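Local coordinates for oxidoreductase (Corynebacterium diphtheriae, PDB 3K1Y) that probably works as an FMN-dependent oxidoreductase of the NADPH-dependent FMN reductase family, at the interface of chains A and B. Coordinates in Å, arbitrary orientation; residue numbers count along the deposited sequence, not the author numbering. Chains: chain A/B, oxidoreductase.

The interface of chains A and B. Residues chain A 97; chain B 105, 108-109, 111-112, 143, 146-147.
The phenol ring of B:Tyr146 rests with one face on the backbone of A:Lys97, its CD2 3.6 Å from A:Lys97 CA and the carbonyl carbon also beneath that face. With CG anti to the backbone N (chi1 -179°), the ring swings off the end of helix 135-146 and onto the loop of A:Lys97. The CD2–CE2 edge of the ring meets CD of the lysine, whose side chain crosses the tyrosine at about a right angle. An aromatic residue suits this place because it offers a broad surface to the backbone and an edge to the aliphatic chain. At the lysine's root, the methyl CD1 of B:Leu143 packs 3.7 Å from CB; farther along, the selenium of the poorly ordered selenomethionine B:Met147 lies 3.8 Å from CE.

Lysine fits because its long apolar stem ends in a donor able to grip two acceptors. Bends at chi2 and chi4 (-60° at chi4) carry the A:Lys97 amine to two backbone carbonyls. NZ donates to B:Leu111 O at 2.8 Å, tilted 22° from the carbonyl plane, and to B:Phe108 O at 3.0 Å, in the plane of that residue's own carbonyl. B:Asp109 runs past the lysine in the opposite direction, its OD1 5.6 Å from A:Lys97 NZ. OD1 is paired instead, through its syn lone pair, with B:Lys105 one helical turn earlier, though the modelled separation is doubtfully short.

Two-fold symmetry repeats the arrangement with chains exchanged. The amine caps the C-terminal end of the partner's helix 102-110, where the helix dipole may favour a positive charge, while helix 135-146 and the residue following it supply the apolar wall. In this flavodoxin-like alpha/beta fold, A:Lys97 belongs to the loop between strand 88-94 and helix 102-110, probably near the FMN site.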
# COMPACT_ATOMS: atom_id res chain seq x y z
N LYS A 97 7.05 -0.99 13.53
CA LYS A 97 7.62 -0.30 12.38
C LYS A 97 6.59 0.01 11.29
O LYS A 97 6.85 -0.15 10.11
CB LYS A 97 8.80 -1.09 11.81
CG LYS A 97 9.98 -1.24 12.79
CD LYS A 97 10.34 0.10 13.42
CE LYS A 97 11.71 0.08 14.10
NZ LYS A 97 11.80 -0.91 15.20
N LYS B 105 11.15 -8.84 8.36
CA LYS B 105 10.49 -7.82 9.16
C LYS B 105 10.84 -7.91 10.65
O LYS B 105 10.79 -6.90 11.37
CB LYS B 105 8.97 -7.93 8.99
CG LYS B 105 8.16 -6.88 9.73
CD LYS B 105 8.53 -5.46 9.30
CE LYS B 105 7.50 -4.45 9.81
NZ LYS B 105 7.18 -4.62 11.28
N PHE B 108 13.99 -5.98 11.65
CA PHE B 108 13.69 -4.55 11.73
C PHE B 108 12.81 -4.18 12.93
O PHE B 108 12.90 -3.06 13.45
CB PHE B 108 13.06 -4.07 10.43
CG PHE B 108 14.02 -4.06 9.28
CD1 PHE B 108 14.93 -2.99 9.12
CD2 PHE B 108 14.07 -5.12 8.38
CE1 PHE B 108 15.86 -3.00 8.08
CE2 PHE B 108 15.01 -5.14 7.34
CZ PHE B 108 15.90 -4.07 7.19
N ASP B 109 11.97 -5.11 13.37
CA ASP B 109 11.09 -4.85 14.51
C ASP B 109 11.89 -4.72 15.78
O ASP B 109 11.48 -4.04 16.72
CB ASP B 109 10.08 -5.99 14.70
CG ASP B 109 9.06 -6.05 13.60
OD1 ASP B 109 8.96 -5.08 12.82
OD2 ASP B 109 8.36 -7.08 13.52
N LEU B 111 15.06 -3.52 15.87
CA LEU B 111 15.98 -2.38 15.85
C LEU B 111 15.44 -1.18 16.61
O LEU B 111 14.23 -0.95 16.66
CB LEU B 111 16.26 -1.95 14.41
CG LEU B 111 17.07 -2.89 13.52
CD1 LEU B 111 17.09 -2.36 12.10
CD2 LEU B 111 18.47 -3.03 14.08
N ASP B 112 16.34 -0.41 17.21
CA ASP B 112 15.92 0.79 17.93
C ASP B 112 15.22 1.77 16.99
O ASP B 112 15.45 1.77 15.78
CB ASP B 112 17.10 1.49 18.59
CG ASP B 112 17.56 0.80 19.84
OD1 ASP B 112 16.68 0.39 20.63
OD2 ASP B 112 18.78 0.68 20.06
N LEU B 143 8.56 0.71 4.90
CA LEU B 143 9.30 0.22 6.07
C LEU B 143 10.51 1.10 6.34
O LEU B 143 10.58 1.76 7.37
CB LEU B 143 9.74 -1.22 5.85
CG LEU B 143 10.56 -1.79 7.00
CD1 LEU B 143 9.86 -1.53 8.31
CD2 LEU B 143 10.78 -3.28 6.77
N TYR B 146 9.71 4.64 7.32
CA TYR B 146 9.29 4.82 8.70
C TYR B 146 10.51 5.06 9.58
O TYR B 146 10.47 5.87 10.51
CB TYR B 146 8.55 3.59 9.22
CG TYR B 146 8.08 3.77 10.63
CD1 TYR B 146 7.05 4.66 10.93
CD2 TYR B 146 8.69 3.08 11.68
CE1 TYR B 146 6.64 4.88 12.24
CE2 TYR B 146 8.28 3.29 12.99
CZ TYR B 146 7.26 4.19 13.26
OH TYR B 146 6.85 4.40 14.56
N MSE B 147 11.60 4.36 9.27
CA MSE B 147 12.82 4.49 10.04
C MSE B 147 13.68 5.66 9.59
O MSE B 147 14.86 5.76 9.92
CB MSE B 147 13.59 3.16 9.99
CG MSE B 147 12.82 2.05 10.69
SE MSE B 147 13.78 0.40 10.94
CE MSE B 147 12.81 -0.69 9.69